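Local coordinates for histidinol dehydrogenase (Elizabethkingia anophelis NUHP1, PDB 6AN0), which probably catalyses the two successive NAD-dependent oxidations that turn L-histidinol, by way of L-histidinaldehyde, into L-histidine, the last step of histidine biosynthesis, at residues A[65-79]-A[176-189]. Sequence-based numbering, arbitrary orientation.
Sequences LTDIRVSSDEITAAI and LYTANLIGIKNIYK. With EDO (1,2-ethanediol), chain C.
Lys189 and Glu74 meet from opposite directions in a salt bridge, NZ lying 2.8 Å from OE1 on the syn lone pair of the carboxylate. The lysine chain, extended beyond CG, runs past Leu65, whose CD1 touches Lys189 CB at 3.6 Å, and past Val70 CG2. Its ammonium also donates to a water held by Asp67 O and to Gly169 O.

The backbones join in a single antiparallel bridge. Lys189 N donates to Ile68 O (2.8 Å) and Val70 N to Ile187 O (2.9 Å), so Arg69 and Tyr188 form a non-hydrogen-bonded pair. Arg69 lays its aliphatic part obliquely against the Tyr188 ring, its CG turned opposite the backbone N (chi1 -165°), and NH2 reaches Lys185 O at 3.1 Å. That oxygen lies in the guanidinium plane, although the donor stands above the carbonyl plane. A second water accepts from Arg69 NE and Ile187 N, a further link between the two segments.

Farther along, Leu176 packs against Val70, Ile75 and Ala78, its CB 3.7 Å from Ala78 CB. Ile75 CD1 also touches Ile187 CD1, while its CG2 branch meets the Asn180 amide. The short helical segments 72-79 and 176-181 cross at -110°, their axes 9.0 Å apart.

Glu74 is itself held by a capping box with Ser71: Ser71 OG accepts from Glu74 N, and Glu74 OE2 takes Ser71 N on its anti lone pair at 2.9 Å. Along its edge away from 68-70, strand 186-189 pairs in parallel with strand 158-163, so 68-70 lines the edge of the mixed sheet. One carboxylate therefore both completes the capping box at the start of helix 72-79 and receives the lysine charge; these bonds fix its rotation, and the ammonium and helix start would probably favour its ionised form.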
# COMPACT_ATOMS: atom_id res chain seq x y z
N LEU A 65 -1.70 -35.77 4.70
CA LEU A 65 -2.51 -35.64 3.49
C LEU A 65 -1.89 -36.39 2.33
O LEU A 65 -0.66 -36.54 2.24
CB LEU A 65 -2.66 -34.17 3.11
CG LEU A 65 -3.39 -33.24 4.07
CD1 LEU A 65 -3.37 -31.84 3.48
CD2 LEU A 65 -4.80 -33.74 4.28
N THR A 66 -2.75 -36.86 1.42
CA THR A 66 -2.30 -37.30 0.11
C THR A 66 -2.39 -36.18 -0.91
O THR A 66 -1.45 -35.97 -1.69
CB THR A 66 -3.12 -38.49 -0.38
OG1 THR A 66 -3.18 -39.48 0.65
CG2 THR A 66 -2.47 -39.10 -1.61
N ASP A 67 -3.49 -35.43 -0.91
CA ASP A 67 -3.71 -34.32 -1.83
C ASP A 67 -3.78 -33.02 -1.05
O ASP A 67 -4.45 -32.93 -0.02
CB ASP A 67 -5.00 -34.52 -2.63
CG ASP A 67 -4.93 -35.71 -3.56
OD1 ASP A 67 -3.93 -35.81 -4.31
OD2 ASP A 67 -5.86 -36.54 -3.54
N ILE A 68 -3.08 -32.00 -1.55
CA ILE A 68 -3.13 -30.68 -0.93
C ILE A 68 -4.39 -29.93 -1.34
O ILE A 68 -4.95 -29.15 -0.55
CB ILE A 68 -1.86 -29.89 -1.30
CG1 ILE A 68 -0.63 -30.58 -0.70
CG2 ILE A 68 -1.95 -28.41 -0.86
CD1 ILE A 68 0.68 -30.22 -1.37
N ARG A 69 -4.89 -30.17 -2.56
CA ARG A 69 -6.02 -29.41 -3.09
C ARG A 69 -7.35 -30.02 -2.64
O ARG A 69 -7.53 -31.24 -2.70
CB ARG A 69 -5.95 -29.35 -4.62
CG ARG A 69 -6.87 -28.28 -5.17
CD ARG A 69 -6.71 -28.08 -6.67
NE ARG A 69 -7.75 -27.18 -7.17
CZ ARG A 69 -8.08 -27.06 -8.45
NH1 ARG A 69 -7.45 -27.79 -9.37
NH2 ARG A 69 -9.04 -26.23 -8.81
N VAL A 70 -8.27 -29.16 -2.20
CA VAL A 70 -9.63 -29.59 -1.90
C VAL A 70 -10.29 -30.06 -3.19
O VAL A 70 -10.22 -29.38 -4.22
CB VAL A 70 -10.42 -28.44 -1.25
CG1 VAL A 70 -11.88 -28.81 -1.06
CG2 VAL A 70 -9.79 -28.03 0.10
N SER A 71 -10.93 -31.23 -3.14
CA SER A 71 -11.55 -31.83 -4.31
C SER A 71 -12.97 -31.30 -4.53
O SER A 71 -13.58 -30.69 -3.65
CB SER A 71 -11.60 -33.35 -4.15
OG SER A 71 -12.50 -33.71 -3.12
N SER A 72 -13.52 -31.58 -5.71
CA SER A 72 -14.89 -31.16 -5.98
C SER A 72 -15.90 -31.95 -5.13
O SER A 72 -16.92 -31.39 -4.72
CB SER A 72 -15.22 -31.29 -7.47
OG SER A 72 -15.31 -32.64 -7.86
N ASP A 73 -15.62 -33.23 -4.86
CA ASP A 73 -16.49 -33.99 -3.96
C ASP A 73 -16.52 -33.37 -2.56
O ASP A 73 -17.57 -33.34 -1.91
CB ASP A 73 -16.03 -35.44 -3.87
CG ASP A 73 -16.55 -36.29 -5.01
OD1 ASP A 73 -17.48 -35.84 -5.72
OD2 ASP A 73 -16.05 -37.42 -5.19
N GLU A 74 -15.37 -32.90 -2.08
CA GLU A 74 -15.33 -32.23 -0.78
C GLU A 74 -16.12 -30.93 -0.79
O GLU A 74 -16.82 -30.61 0.18
CB GLU A 74 -13.87 -31.98 -0.38
CG GLU A 74 -13.12 -33.26 -0.04
CD GLU A 74 -11.66 -33.02 0.34
OE1 GLU A 74 -11.22 -33.52 1.40
OE2 GLU A 74 -10.97 -32.31 -0.42
N ILE A 75 -16.05 -30.16 -1.89
CA ILE A 75 -16.87 -28.95 -2.00
C ILE A 75 -18.35 -29.31 -1.98
O ILE A 75 -19.15 -28.66 -1.30
CB ILE A 75 -16.50 -28.16 -3.27
CG1 ILE A 75 -15.04 -27.70 -3.24
CG2 ILE A 75 -17.43 -26.97 -3.43
CD1 ILE A 75 -14.75 -26.72 -2.15
N THR A 76 -18.73 -30.34 -2.74
CA THR A 76 -20.13 -30.76 -2.78
C THR A 76 -20.60 -31.25 -1.42
O THR A 76 -21.71 -30.94 -0.99
CB THR A 76 -20.31 -31.84 -3.84
OG1 THR A 76 -19.99 -31.30 -5.13
CG2 THR A 76 -21.75 -32.33 -3.86
N ALA A 77 -19.75 -32.02 -0.72
CA ALA A 77 -20.10 -32.50 0.61
C ALA A 77 -20.30 -31.33 1.57
O ALA A 77 -21.22 -31.34 2.39
CB ALA A 77 -19.01 -33.43 1.14
N ALA A 78 -19.44 -30.32 1.47
CA ALA A 78 -19.56 -29.15 2.33
C ALA A 78 -20.86 -28.39 2.07
O ALA A 78 -21.53 -27.96 3.02
CB ALA A 78 -18.34 -28.25 2.14
N ILE A 79 -21.23 -28.21 0.80
CA ILE A 79 -22.46 -27.47 0.48
C ILE A 79 -23.66 -28.10 1.17
O ILE A 79 -24.53 -27.39 1.70
CB ILE A 79 -22.65 -27.39 -1.05
CG1 ILE A 79 -21.58 -26.50 -1.69
CG2 ILE A 79 -24.05 -26.87 -1.38
CD1 ILE A 79 -21.62 -26.52 -3.21
N LEU A 176 -15.67 -23.71 2.87
CA LEU A 176 -15.69 -24.21 1.50
C LEU A 176 -16.93 -23.72 0.76
O LEU A 176 -16.84 -23.32 -0.41
CB LEU A 176 -15.64 -25.75 1.50
CG LEU A 176 -14.37 -26.36 2.12
CD1 LEU A 176 -14.45 -27.88 2.10
CD2 LEU A 176 -13.13 -25.87 1.39
N TYR A 177 -18.09 -23.76 1.42
CA TYR A 177 -19.31 -23.24 0.81
C TYR A 177 -19.13 -21.79 0.38
O TYR A 177 -19.44 -21.42 -0.76
CB TYR A 177 -20.50 -23.35 1.77
CG TYR A 177 -21.68 -22.55 1.26
CD1 TYR A 177 -21.92 -21.24 1.69
CD2 TYR A 177 -22.50 -23.07 0.27
CE1 TYR A 177 -22.98 -20.49 1.17
CE2 TYR A 177 -23.55 -22.34 -0.25
CZ TYR A 177 -23.79 -21.06 0.19
OH TYR A 177 -24.84 -20.35 -0.34
N THR A 178 -18.63 -20.95 1.29
CA THR A 178 -18.50 -19.52 1.03
C THR A 178 -17.47 -19.23 -0.06
O THR A 178 -17.70 -18.38 -0.92
CB THR A 178 -18.16 -18.78 2.32
OG1 THR A 178 -19.13 -19.10 3.33
CG2 THR A 178 -18.17 -17.29 2.08
N ALA A 179 -16.33 -19.93 -0.05
CA ALA A 179 -15.35 -19.71 -1.12
C ALA A 179 -15.91 -20.15 -2.46
O ALA A 179 -15.75 -19.45 -3.46
CB ALA A 179 -14.04 -20.44 -0.82
N ASN A 180 -16.58 -21.31 -2.50
CA ASN A 180 -17.15 -21.78 -3.76
C ASN A 180 -18.24 -20.85 -4.26
O ASN A 180 -18.35 -20.61 -5.47
CB ASN A 180 -17.68 -23.20 -3.59
CG ASN A 180 -18.29 -23.74 -4.86
OD1 ASN A 180 -19.51 -23.76 -5.03
ND2 ASN A 180 -17.43 -24.15 -5.78
N LEU A 181 -19.04 -20.29 -3.34
CA LEU A 181 -20.12 -19.36 -3.70
C LEU A 181 -19.60 -18.19 -4.54
O LEU A 181 -20.23 -17.79 -5.52
CB LEU A 181 -20.80 -18.83 -2.44
CG LEU A 181 -21.88 -17.75 -2.62
CD1 LEU A 181 -23.09 -18.31 -3.38
CD2 LEU A 181 -22.31 -17.16 -1.28
N ILE A 182 -18.48 -17.60 -4.14
CA ILE A 182 -17.99 -16.40 -4.80
C ILE A 182 -16.93 -16.75 -5.84
O ILE A 182 -16.21 -15.88 -6.34
CB ILE A 182 -17.44 -15.39 -3.78
CG1 ILE A 182 -16.26 -15.96 -3.00
CG2 ILE A 182 -18.55 -14.96 -2.82
CD1 ILE A 182 -15.63 -14.95 -2.09
N GLY A 183 -16.85 -18.03 -6.19
CA GLY A 183 -16.11 -18.46 -7.36
C GLY A 183 -14.65 -18.78 -7.15
O GLY A 183 -13.91 -18.89 -8.13
N ILE A 184 -14.21 -18.93 -5.91
CA ILE A 184 -12.84 -19.36 -5.65
C ILE A 184 -12.78 -20.87 -5.86
O ILE A 184 -13.49 -21.63 -5.19
CB ILE A 184 -12.40 -18.97 -4.23
CG1 ILE A 184 -12.40 -17.44 -4.07
CG2 ILE A 184 -11.03 -19.55 -3.92
CD1 ILE A 184 -12.18 -16.99 -2.65
N LYS A 185 -11.94 -21.31 -6.81
CA LYS A 185 -11.83 -22.73 -7.13
C LYS A 185 -10.53 -23.37 -6.68
O LYS A 185 -10.45 -24.59 -6.64
CB LYS A 185 -11.99 -22.95 -8.64
CG LYS A 185 -13.35 -22.52 -9.18
CD LYS A 185 -14.46 -23.37 -8.58
CE LYS A 185 -15.82 -22.72 -8.74
NZ LYS A 185 -16.13 -22.45 -10.17
N ASN A 186 -9.51 -22.57 -6.35
CA ASN A 186 -8.19 -23.08 -5.99
C ASN A 186 -8.07 -22.99 -4.47
O ASN A 186 -7.65 -21.97 -3.93
CB ASN A 186 -7.08 -22.28 -6.68
CG ASN A 186 -7.12 -22.38 -8.20
OD1 ASN A 186 -7.71 -23.30 -8.77
ND2 ASN A 186 -6.46 -21.44 -8.87
N ILE A 187 -8.43 -24.07 -3.78
CA ILE A 187 -8.48 -24.11 -2.33
C ILE A 187 -7.53 -25.20 -1.85
O ILE A 187 -7.62 -26.35 -2.31
CB ILE A 187 -9.91 -24.37 -1.82
CG1 ILE A 187 -10.88 -23.34 -2.41
CG2 ILE A 187 -9.96 -24.37 -0.30
CD1 ILE A 187 -12.33 -23.61 -2.06
N TYR A 188 -6.63 -24.85 -0.93
CA TYR A 188 -5.55 -25.72 -0.52
C TYR A 188 -5.56 -25.92 0.99
O TYR A 188 -5.72 -24.97 1.76
CB TYR A 188 -4.20 -25.14 -0.97
CG TYR A 188 -4.18 -24.89 -2.45
CD1 TYR A 188 -4.31 -23.59 -2.95
CD2 TYR A 188 -4.09 -25.94 -3.35
CE1 TYR A 188 -4.30 -23.37 -4.32
CE2 TYR A 188 -4.08 -25.72 -4.71
CZ TYR A 188 -4.19 -24.43 -5.19
OH TYR A 188 -4.19 -24.22 -6.55
N LYS A 189 -5.36 -27.17 1.39
CA LYS A 189 -5.28 -27.56 2.80
C LYS A 189 -3.87 -27.24 3.29
O LYS A 189 -2.96 -28.07 3.19
CB LYS A 189 -5.59 -29.04 2.96
CG LYS A 189 -6.98 -29.45 2.49
CD LYS A 189 -7.13 -30.97 2.61
CE LYS A 189 -8.49 -31.44 2.12
NZ LYS A 189 -8.70 -32.90 2.36
C1 EDO C . -18.74 -11.79 -6.56
O1 EDO C . -18.20 -10.95 -7.58
C2 EDO C . -18.03 -13.14 -6.55
O2 EDO C . -18.43 -13.94 -7.68
O HOH W 1 -6.85 -33.97 0.79
O HOH W 2 -9.73 -26.56 -4.93